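PDB 3DDE: TENA/THI-4 protein, which is of unknown function but has a heme oxygenase-like all-helical fold and may be an iron-dependent oxidoreductase. Local coordinates for residues Ser3-Glu11 with Leu186-Val196; Met17-Ile28 with Leu207-Trp218. All coordinates share one frame; numbering follows the deposited sequence.

Interaction 1: residues Ser3-Glu11 with Leu186-Val196; sequences SIIDLTKLE and LHEVCKTQEDV
The imidazole of His187 meets Ile5 O at its edge, in the ring plane, while Ser3 OG, Ile5 CG2 and Leu7 CD1 all approach it obliquely. Ser3 OG and His187 ND1 share a hydrogen bond of 2.6 Å; with chi1 at 177°, the hydroxyl lies opposite Ser3 N across the CA-CB bond and beside the carbonyl carbon. The same OG also takes a weak bond from Ile5 N. The side chains of Leu7 and His187 reach toward one another from opposite directions, Leu7 CD1 coming 3.4 Å from His187 NE2. Substituting alanine for His187 would probably leave the Ser3 hydroxyl without its ND1 mate and open a gap beside Leu7 CD1. The chain start here lies against the turn joining helices 166-189 and 193-223 of the helical bundle. There Thr192 and Asp195 form a capping box, and Asp195 OD2 accepts from Lys191 N at 3.1 Å through its anti lone pair. Ile4 CD1 rests on this turn, 3.5 Å from Lys191 O. Deeper in, Ile5 CB lies 3.9 Å from Val196 CG2, and Ile5 CD1 is 4.1 Å from Cys190 SG. Leu7 CD2 packs on Leu186 CD1 at 3.9 Å, and Leu186 in turn touches Leu134 of helix 134-141.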
loop_
_atom_site.group_PDB
_atom_site.type_symbol
_atom_site.label_atom_id
_atom_site.label_comp_id
_atom_site.label_asym_id
_atom_site.label_seq_id
_atom_site.Cartn_x
_atom_site.Cartn_y
_atom_site.Cartn_z
ATOM N N SER A 3 33.782 -4.572 -6.792
ATOM C CA SER A 3 32.505 -3.798 -6.869
ATOM C C SER A 3 32.254 -3.254 -8.280
ATOM O O SER A 3 33.177 -2.804 -8.954
ATOM C CB SER A 3 32.522 -2.637 -5.872
ATOM O OG SER A 3 31.338 -1.864 -5.981
ATOM N N ILE A 4 30.992 -3.286 -8.701
ATOM C CA ILE A 4 30.580 -2.826 -10.031
ATOM C C ILE A 4 30.279 -1.311 -10.083
ATOM O O ILE A 4 30.281 -0.704 -11.154
ATOM C CB ILE A 4 29.307 -3.600 -10.494
ATOM C CG1 ILE A 4 28.985 -3.329 -11.969
ATOM C CG2 ILE A 4 28.105 -3.243 -9.620
ATOM C CD1 ILE A 4 27.618 -3.825 -12.385
ATOM N N ILE A 5 29.982 -0.703 -8.937
ATOM C CA ILE A 5 29.679 0.721 -8.915
ATOM C C ILE A 5 30.964 1.522 -8.706
ATOM O O ILE A 5 31.862 1.112 -7.960
ATOM C CB ILE A 5 28.561 1.074 -7.879
ATOM C CG1 ILE A 5 27.998 2.476 -8.167
ATOM C CG2 ILE A 5 29.050 0.931 -6.441
ATOM C CD1 ILE A 5 26.752 2.814 -7.380
ATOM N N ASP A 6 31.062 2.633 -9.431
ATOM C CA ASP A 6 32.204 3.533 -9.357
ATOM C C ASP A 6 31.688 4.806 -8.709
ATOM O O ASP A 6 31.048 5.631 -9.366
ATOM C CB ASP A 6 32.747 3.823 -10.757
ATOM C CG ASP A 6 33.881 4.828 -10.750
ATOM O OD1 ASP A 6 34.655 4.859 -9.768
ATOM O OD2 ASP A 6 34.005 5.579 -11.743
ATOM N N LEU A 7 31.974 4.955 -7.420
ATOM C CA LEU A 7 31.498 6.101 -6.654
ATOM C C LEU A 7 32.158 7.431 -7.036
ATOM O O LEU A 7 31.612 8.494 -6.744
ATOM C CB LEU A 7 31.614 5.821 -5.151
ATOM C CG LEU A 7 30.734 4.658 -4.664
ATOM C CD1 LEU A 7 30.946 4.405 -3.179
ATOM C CD2 LEU A 7 29.236 4.887 -4.951
ATOM N N THR A 8 33.313 7.388 -7.687
ATOM C CA THR A 8 33.945 8.620 -8.144
ATOM C C THR A 8 33.100 9.215 -9.284
ATOM O O THR A 8 32.989 10.437 -9.414
ATOM C CB THR A 8 35.415 8.406 -8.586
ATOM O OG1 THR A 8 35.475 7.483 -9.680
ATOM C CG2 THR A 8 36.253 7.874 -7.422
ATOM N N LYS A 9 32.484 8.347 -10.088
ATOM C CA LYS A 9 31.604 8.791 -11.171
ATOM C C LYS A 9 30.341 9.439 -10.602
ATOM O O LYS A 9 29.909 10.468 -11.108
ATOM C CB LYS A 9 31.235 7.633 -12.102
ATOM N N LEU A 10 29.746 8.843 -9.563
ATOM C CA LEU A 10 28.561 9.441 -8.918
ATOM C C LEU A 10 28.943 10.774 -8.266
ATOM O O LEU A 10 28.246 11.766 -8.451
ATOM C CB LEU A 10 27.895 8.503 -7.906
ATOM C CG LEU A 10 26.996 7.385 -8.452
ATOM C CD1 LEU A 10 27.806 6.353 -9.222
ATOM C CD2 LEU A 10 26.226 6.714 -7.320
ATOM N N GLU A 11 30.059 10.793 -7.532
ATOM C CA GLU A 11 30.576 12.023 -6.915
ATOM C C GLU A 11 30.705 13.136 -7.945
ATOM O O GLU A 11 30.385 14.289 -7.657
ATOM C CB GLU A 11 31.945 11.777 -6.275
ATOM C CG GLU A 11 32.619 13.033 -5.713
ATOM N N LEU A 186 25.894 0.461 -1.051
ATOM C CA LEU A 186 25.875 0.579 -2.515
ATOM C C LEU A 186 26.764 -0.482 -3.184
ATOM O O LEU A 186 26.326 -1.137 -4.135
ATOM C CB LEU A 186 26.306 1.983 -2.970
ATOM C CG LEU A 186 25.290 3.121 -2.850
ATOM C CD1 LEU A 186 25.962 4.473 -2.932
ATOM C CD2 LEU A 186 24.209 2.987 -3.919
ATOM N N HIS A 187 27.997 -0.653 -2.688
ATOM C CA HIS A 187 28.917 -1.666 -3.231
ATOM C C HIS A 187 28.370 -3.092 -3.025
ATOM O O HIS A 187 28.593 -3.974 -3.848
ATOM C CB HIS A 187 30.308 -1.574 -2.591
ATOM C CG HIS A 187 31.103 -0.361 -2.986
ATOM N ND1 HIS A 187 31.235 0.055 -4.295
ATOM C CD2 HIS A 187 31.903 0.453 -2.254
ATOM C CE1 HIS A 187 32.030 1.110 -4.344
ATOM N NE2 HIS A 187 32.451 1.372 -3.120
ATOM N N GLU A 188 27.645 -3.303 -1.928
ATOM C CA GLU A 188 27.074 -4.620 -1.595
ATOM C C GLU A 188 25.853 -5.007 -2.437
ATOM O O GLU A 188 25.747 -6.149 -2.886
ATOM C CB GLU A 188 26.727 -4.671 -0.091
ATOM C CG GLU A 188 25.739 -5.769 0.372
ATOM C CD GLU A 188 26.237 -7.199 0.188
ATOM O OE1 GLU A 188 27.459 -7.416 -0.029
ATOM O OE2 GLU A 188 25.382 -8.117 0.293
ATOM N N VAL A 189 24.940 -4.068 -2.652
ATOM C CA VAL A 189 23.687 -4.376 -3.361
ATOM C C VAL A 189 23.701 -4.166 -4.888
ATOM O O VAL A 189 22.829 -4.693 -5.571
ATOM C CB VAL A 189 22.472 -3.636 -2.726
ATOM C CG1 VAL A 189 22.339 -4.018 -1.259
ATOM C CG2 VAL A 189 22.597 -2.118 -2.885
ATOM N N CYS A 190 24.659 -3.412 -5.421
ATOM C CA CYS A 190 24.737 -3.205 -6.873
ATOM C C CYS A 190 25.493 -4.349 -7.567
ATOM O O CYS A 190 26.722 -4.428 -7.515
ATOM C CB CYS A 190 25.393 -1.869 -7.202
ATOM S SG CYS A 190 24.403 -0.436 -6.751
ATOM N N LYS A 191 24.732 -5.226 -8.221
ATOM C CA LYS A 191 25.275 -6.397 -8.914
ATOM C C LYS A 191 25.358 -6.228 -10.438
ATOM O O LYS A 191 26.256 -6.789 -11.082
ATOM C CB LYS A 191 24.393 -7.609 -8.609
ATOM C CG LYS A 191 24.168 -7.874 -7.123
ATOM C CD LYS A 191 25.479 -8.183 -6.421
ATOM C CE LYS A 191 25.267 -8.657 -4.994
ATOM N NZ LYS A 191 26.575 -9.051 -4.386
ATOM N N THR A 192 24.408 -5.489 -11.010
ATOM C CA THR A 192 24.348 -5.251 -12.454
ATOM C C THR A 192 24.390 -3.764 -12.740
ATOM O O THR A 192 24.261 -2.948 -11.838
ATOM C CB THR A 192 23.052 -5.810 -13.088
ATOM O OG1 THR A 192 21.911 -5.154 -12.529
ATOM C CG2 THR A 192 22.932 -7.302 -12.853
ATOM N N GLN A 193 24.576 -3.414 -14.006
ATOM C CA GLN A 193 24.615 -2.006 -14.398
ATOM C C GLN A 193 23.213 -1.393 -14.265
ATOM O O GLN A 193 23.083 -0.195 -13.993
ATOM C CB GLN A 193 25.196 -1.832 -15.814
ATOM C CG GLN A 193 25.283 -0.376 -16.294
ATOM C CD GLN A 193 26.136 0.517 -15.392
ATOM O OE1 GLN A 193 27.289 0.206 -15.091
ATOM N NE2 GLN A 193 25.574 1.649 -14.982
ATOM N N GLU A 194 22.175 -2.215 -14.431
ATOM C CA GLU A 194 20.796 -1.753 -14.263
ATOM C C GLU A 194 20.543 -1.302 -12.812
ATOM O O GLU A 194 19.764 -0.372 -12.583
ATOM C CB GLU A 194 19.791 -2.829 -14.693
ATOM C CG GLU A 194 19.841 -3.141 -16.185
ATOM N N ASP A 195 21.189 -1.967 -11.849
ATOM C CA ASP A 195 21.100 -1.571 -10.440
ATOM C C ASP A 195 21.732 -0.190 -10.269
ATOM O O ASP A 195 21.155 0.694 -9.632
ATOM C CB ASP A 195 21.792 -2.584 -9.513
ATOM C CG ASP A 195 21.102 -3.950 -9.490
ATOM O OD1 ASP A 195 19.911 -4.029 -9.839
ATOM O OD2 ASP A 195 21.761 -4.942 -9.110
ATOM N N VAL A 196 22.914 -0.005 -10.853
ATOM C CA VAL A 196 23.622 1.280 -10.788
ATOM C C VAL A 196 22.825 2.410 -11.449
ATOM O O VAL A 196 22.748 3.519 -10.933
ATOM C CB VAL A 196 25.006 1.193 -11.460
ATOM C CG1 VAL A 196 25.621 2.586 -11.605
ATOM C CG2 VAL A 196 25.920 0.264 -10.669
#

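Interaction 2: residues Met17-Ile28 with Leu207-Trp218; sequences MWDSILTNSPFI and LVLTARILDDVW
Leu207 and selenomethionine Met17 reach toward each other tip to tip, Met17 CE lying 3.5 Å from Leu207 CB; a bend at chi3 (65°) turns that methyl onto the leucine and also against Val208. The other side of the leucine's fork is used by Trp18: Leu207 CD1 sits over one face of the indole in a CH-pi contact, 4.1 Å from the centroid of the six-membered ring. Ile21 CD1 lies over the same face and touches Ala211 CB at 3.9 Å. Further along, Leu214 divides its two methyls, CD1 going to Ile21 CG2 and CD2 to Phe27 CD2, the latter at 3.4 Å. Pro26 CB is placed over one face of Trp218, 3.6 Å from the centroid of the five-membered ring, with Phe27 N above the same face. These contacts set helices 7-24 and 26-32 against helix 193-223 of the bundle; segments 17-24 and 207-218 run nearly parallel, at 8°, with axes 11.2 Å apart. Between helices 7-24 and 26-32 the chain turns at Ser25, the N-cap residue, whose OG accepts a weak bond from Ile28 N. Ser25 OG also hydrogen-bonds a water at 2.8 Å, and the water donates to Asp215 OD1, bridging the segments. In the next shell, Tyr146 stacks on Trp18, Leu40 of helix 38-52 touches Phe27, and Arg212 of the second subunit packs on Val208.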
loop_
_atom_site.group_PDB
_atom_site.type_symbol
_atom_site.label_atom_id
_atom_site.label_comp_id
_atom_site.label_asym_id
_atom_site.label_seq_id
_atom_site.Cartn_x
_atom_site.Cartn_y
_atom_site.Cartn_z
HETATM N N MSE A 17 25.921 18.879 -10.481
HETATM C CA MSE A 17 24.564 19.337 -10.149
HETATM C C MSE A 17 24.531 20.449 -9.101
HETATM O O MSE A 17 23.771 21.405 -9.262
HETATM C CB MSE A 17 23.690 18.169 -9.697
HETATM C CG MSE A 17 23.379 17.220 -10.831
HETATM SE SE MSE A 17 22.305 15.755 -10.280
HETATM C CE MSE A 17 20.700 16.655 -9.804
ATOM N N TRP A 18 25.318 20.322 -8.031
ATOM C CA TRP A 18 25.385 21.380 -7.005
ATOM C C TRP A 18 25.896 22.692 -7.606
ATOM O O TRP A 18 25.367 23.773 -7.332
ATOM C CB TRP A 18 26.253 20.967 -5.811
ATOM C CG TRP A 18 25.540 20.094 -4.844
ATOM C CD1 TRP A 18 25.821 18.795 -4.539
ATOM C CD2 TRP A 18 24.397 20.454 -4.057
ATOM N NE1 TRP A 18 24.928 18.324 -3.601
ATOM C CE2 TRP A 18 24.046 19.325 -3.288
ATOM C CE3 TRP A 18 23.642 21.627 -3.920
ATOM C CZ2 TRP A 18 22.967 19.332 -2.394
ATOM C CZ3 TRP A 18 22.569 21.634 -3.034
ATOM C CH2 TRP A 18 22.243 20.496 -2.281
ATOM N N ASP A 19 26.922 22.591 -8.436
ATOM C CA ASP A 19 27.470 23.759 -9.103
ATOM C C ASP A 19 26.369 24.562 -9.811
ATOM O O ASP A 19 26.308 25.788 -9.721
ATOM C CB ASP A 19 28.517 23.319 -10.122
ATOM C CG ASP A 19 29.095 24.477 -10.891
ATOM O OD1 ASP A 19 29.212 25.579 -10.311
ATOM O OD2 ASP A 19 29.436 24.277 -12.072
ATOM N N SER A 20 25.509 23.854 -10.521
ATOM C CA SER A 20 24.409 24.471 -11.232
ATOM C C SER A 20 23.382 25.088 -10.278
ATOM O O SER A 20 22.965 26.230 -10.468
ATOM C CB SER A 20 23.741 23.423 -12.122
ATOM O OG SER A 20 22.527 23.912 -12.648
ATOM N N ILE A 21 22.988 24.327 -9.261
ATOM C CA ILE A 21 22.008 24.768 -8.260
ATOM C C ILE A 21 22.471 26.024 -7.518
ATOM O O ILE A 21 21.692 26.967 -7.343
ATOM C CB ILE A 21 21.735 23.639 -7.228
ATOM C CG1 ILE A 21 21.055 22.440 -7.899
ATOM C CG2 ILE A 21 20.839 24.135 -6.086
ATOM C CD1 ILE A 21 21.002 21.183 -7.016
ATOM N N LEU A 22 23.743 26.042 -7.111
ATOM C CA LEU A 22 24.297 27.160 -6.360
ATOM C C LEU A 22 24.543 28.387 -7.245
ATOM O O LEU A 22 24.434 29.521 -6.780
ATOM C CB LEU A 22 25.573 26.718 -5.596
ATOM C CG LEU A 22 25.353 25.523 -4.613
ATOM C CD1 LEU A 22 26.642 25.100 -3.891
ATOM C CD2 LEU A 22 24.249 25.802 -3.589
ATOM N N THR A 23 24.840 28.160 -8.524
ATOM C CA THR A 23 25.061 29.253 -9.470
ATOM C C THR A 23 23.746 29.893 -9.924
ATOM O O THR A 23 23.712 31.066 -10.254
ATOM C CB THR A 23 25.807 28.765 -10.758
ATOM O OG1 THR A 23 27.100 28.251 -10.421
ATOM C CG2 THR A 23 25.984 29.897 -11.762
ATOM N N ASN A 24 22.667 29.123 -9.950
ATOM C CA ASN A 24 21.391 29.615 -10.473
ATOM C C ASN A 24 20.286 29.955 -9.468
ATOM O O ASN A 24 19.357 30.676 -9.821
ATOM C CB ASN A 24 20.865 28.612 -11.511
ATOM C CG ASN A 24 21.667 28.655 -12.814
ATOM O OD1 ASN A 24 21.907 29.729 -13.370
ATOM N ND2 ASN A 24 22.064 27.489 -13.312
ATOM N N SER A 25 20.380 29.466 -8.231
ATOM C CA SER A 25 19.348 29.743 -7.222
ATOM C C SER A 25 19.405 31.162 -6.658
ATOM O O SER A 25 20.408 31.541 -6.043
ATOM C CB SER A 25 19.463 28.766 -6.053
ATOM O OG SER A 25 18.466 29.037 -5.082
ATOM N N PRO A 26 18.332 31.959 -6.845
ATOM C CA PRO A 26 18.353 33.295 -6.262
ATOM C C PRO A 26 18.374 33.232 -4.740
ATOM O O PRO A 26 18.883 34.149 -4.086
ATOM C CB PRO A 26 17.031 33.907 -6.738
ATOM C CG PRO A 26 16.615 33.113 -7.872
ATOM C CD PRO A 26 17.086 31.736 -7.585
ATOM N N PHE A 27 17.770 32.177 -4.191
ATOM C CA PHE A 27 17.748 31.924 -2.753
ATOM C C PHE A 27 19.185 31.834 -2.236
ATOM O O PHE A 27 19.553 32.519 -1.279
ATOM C CB PHE A 27 16.972 30.625 -2.453
ATOM C CG PHE A 27 17.034 30.187 -1.009
ATOM C CD1 PHE A 27 16.092 30.626 -0.091
ATOM C CD2 PHE A 27 18.036 29.328 -0.575
ATOM C CE1 PHE A 27 16.161 30.228 1.247
ATOM C CE2 PHE A 27 18.110 28.925 0.746
ATOM C CZ PHE A 27 17.172 29.380 1.665
ATOM N N ILE A 28 19.998 31.013 -2.897
ATOM C CA ILE A 28 21.396 30.818 -2.506
ATOM C C ILE A 28 22.209 32.107 -2.637
ATOM O O ILE A 28 23.043 32.387 -1.778
ATOM C CB ILE A 28 22.086 29.695 -3.332
ATOM C CG1 ILE A 28 21.370 28.344 -3.185
ATOM C CG2 ILE A 28 23.544 29.546 -2.923
ATOM C CD1 ILE A 28 21.458 27.711 -1.818
ATOM N N LEU A 207 17.522 15.148 -6.303
ATOM C CA LEU A 207 18.259 16.403 -6.136
ATOM C C LEU A 207 17.633 17.510 -6.989
ATOM O O LEU A 207 17.510 18.637 -6.536
ATOM C CB LEU A 207 19.748 16.190 -6.454
ATOM C CG LEU A 207 20.725 17.359 -6.250
ATOM C CD1 LEU A 207 20.532 18.048 -4.926
ATOM C CD2 LEU A 207 22.163 16.885 -6.401
ATOM N N VAL A 208 17.229 17.184 -8.216
ATOM C CA VAL A 208 16.486 18.132 -9.066
ATOM C C VAL A 208 15.209 18.606 -8.337
ATOM O O VAL A 208 14.890 19.802 -8.284
ATOM C CB VAL A 208 16.106 17.483 -10.432
ATOM C CG1 VAL A 208 15.049 18.326 -11.182
ATOM C CG2 VAL A 208 17.368 17.266 -11.293
ATOM N N LEU A 209 14.491 17.657 -7.742
ATOM C CA LEU A 209 13.251 17.983 -7.032
ATOM C C LEU A 209 13.486 18.777 -5.740
ATOM O O LEU A 209 12.682 19.639 -5.389
ATOM C CB LEU A 209 12.448 16.716 -6.760
ATOM C CG LEU A 209 11.857 15.996 -7.968
ATOM C CD1 LEU A 209 10.937 14.911 -7.455
ATOM C CD2 LEU A 209 11.098 16.939 -8.939
ATOM N N THR A 210 14.588 18.489 -5.048
ATOM C CA THR A 210 14.953 19.229 -3.853
ATOM C C THR A 210 15.311 20.678 -4.241
ATOM O O THR A 210 14.962 21.600 -3.538
ATOM C CB THR A 210 16.123 18.560 -3.087
ATOM O OG1 THR A 210 15.794 17.192 -2.805
ATOM C CG2 THR A 210 16.407 19.281 -1.766
ATOM N N ALA A 211 15.960 20.866 -5.385
ATOM C CA ALA A 211 16.302 22.213 -5.863
ATOM C C ALA A 211 15.050 23.039 -6.158
ATOM O O ALA A 211 15.056 24.235 -5.933
ATOM C CB ALA A 211 17.205 22.147 -7.091
ATOM N N ARG A 212 13.981 22.406 -6.650
ATOM C CA ARG A 212 12.727 23.107 -6.923
ATOM C C ARG A 212 12.098 23.658 -5.638
ATOM O O ARG A 212 11.306 24.586 -5.702
ATOM C CB ARG A 212 11.706 22.213 -7.627
ATOM C CG ARG A 212 12.152 21.650 -9.006
ATOM C CD ARG A 212 10.940 21.536 -9.940
ATOM N NE ARG A 212 9.921 20.883 -9.191
ATOM C CZ ARG A 212 8.614 21.098 -9.222
ATOM N NH1 ARG A 212 8.053 21.981 -10.012
ATOM N NH2 ARG A 212 7.870 20.386 -8.384
ATOM N N ILE A 213 12.422 23.063 -4.487
ATOM C CA ILE A 213 11.925 23.546 -3.201
ATOM C C ILE A 213 12.480 24.953 -2.930
ATOM O O ILE A 213 11.754 25.835 -2.480
ATOM C CB ILE A 213 12.273 22.563 -2.047
ATOM C CG1 ILE A 213 11.547 21.217 -2.246
ATOM C CG2 ILE A 213 11.912 23.153 -0.701
ATOM C CD1 ILE A 213 11.803 20.176 -1.129
ATOM N N LEU A 214 13.761 25.163 -3.237
ATOM C CA LEU A 214 14.410 26.476 -3.117
ATOM C C LEU A 214 13.685 27.561 -3.946
ATOM O O LEU A 214 13.568 28.716 -3.516
ATOM C CB LEU A 214 15.860 26.377 -3.582
ATOM C CG LEU A 214 16.837 25.549 -2.748
ATOM C CD1 LEU A 214 18.193 25.394 -3.464
ATOM C CD2 LEU A 214 17.011 26.206 -1.400
ATOM N N ASP A 215 13.204 27.174 -5.128
ATOM C CA ASP A 215 12.442 28.054 -6.023
ATOM C C ASP A 215 11.078 28.410 -5.425
ATOM O O ASP A 215 10.644 29.554 -5.496
ATOM C CB ASP A 215 12.234 27.389 -7.393
ATOM C CG ASP A 215 13.540 27.021 -8.080
ATOM O OD1 ASP A 215 14.574 27.684 -7.811
ATOM O OD2 ASP A 215 13.519 26.069 -8.905
ATOM N N ASP A 216 10.384 27.430 -4.864
ATOM C CA ASP A 216 9.108 27.709 -4.181
ATOM C C ASP A 216 9.323 28.567 -2.949
ATOM O O ASP A 216 8.554 29.497 -2.689
ATOM C CB ASP A 216 8.375 26.423 -3.765
ATOM C CG ASP A 216 7.538 25.850 -4.867
ATOM O OD1 ASP A 216 7.649 26.334 -6.001
ATOM O OD2 ASP A 216 6.768 24.916 -4.593
ATOM N N VAL A 217 10.365 28.250 -2.190
ATOM C CA VAL A 217 10.696 29.044 -0.988
ATOM C C VAL A 217 10.944 30.510 -1.362
ATOM O O VAL A 217 10.438 31.421 -0.697
ATOM C CB VAL A 217 11.923 28.471 -0.217
ATOM C CG1 VAL A 217 12.366 29.416 0.916
ATOM C CG2 VAL A 217 11.605 27.106 0.323
ATOM N N TRP A 218 11.707 30.733 -2.434
ATOM C CA TRP A 218 12.027 32.097 -2.886
ATOM C C TRP A 218 10.773 32.856 -3.360
ATOM O O TRP A 218 10.533 33.989 -2.930
ATOM C CB TRP A 218 13.111 32.053 -3.977
ATOM C CG TRP A 218 13.632 33.394 -4.408
ATOM C CD1 TRP A 218 13.562 33.938 -5.656
ATOM C CD2 TRP A 218 14.285 34.365 -3.583
ATOM N NE1 TRP A 218 14.149 35.187 -5.663
ATOM C CE2 TRP A 218 14.595 35.472 -4.399
ATOM C CE3 TRP A 218 14.645 34.404 -2.234
ATOM C CZ2 TRP A 218 15.244 36.600 -3.913
ATOM C CZ3 TRP A 218 15.290 35.533 -1.750
ATOM C CH2 TRP A 218 15.581 36.615 -2.588
HETATM O O HOH W 1 15.815 29.589 -5.730
#

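Overall arrangement
Both interactions join the start of the chain to its last long helix: helix 7-24 and helix 193-223 take part in each, with helix 166-189 added in interaction 1 and helix 26-32 in interaction 2. The centres lie 27 Å apart and the nearest atoms about 7 Å apart, without touching. Along the chain the segments alternate, 3-11, 17-28, 186-196, 207-218, so both partners advance in the same direction, in keeping with the near-parallel helices of interaction 2. Interaction 1 lies toward one end of the bundle, 22 Å from the chain centre, and interaction 2 nearer the middle, at 12 Å. Together they lay the N-terminal helix of this all-helical fold beside its last long helix, although the two are far apart in sequence.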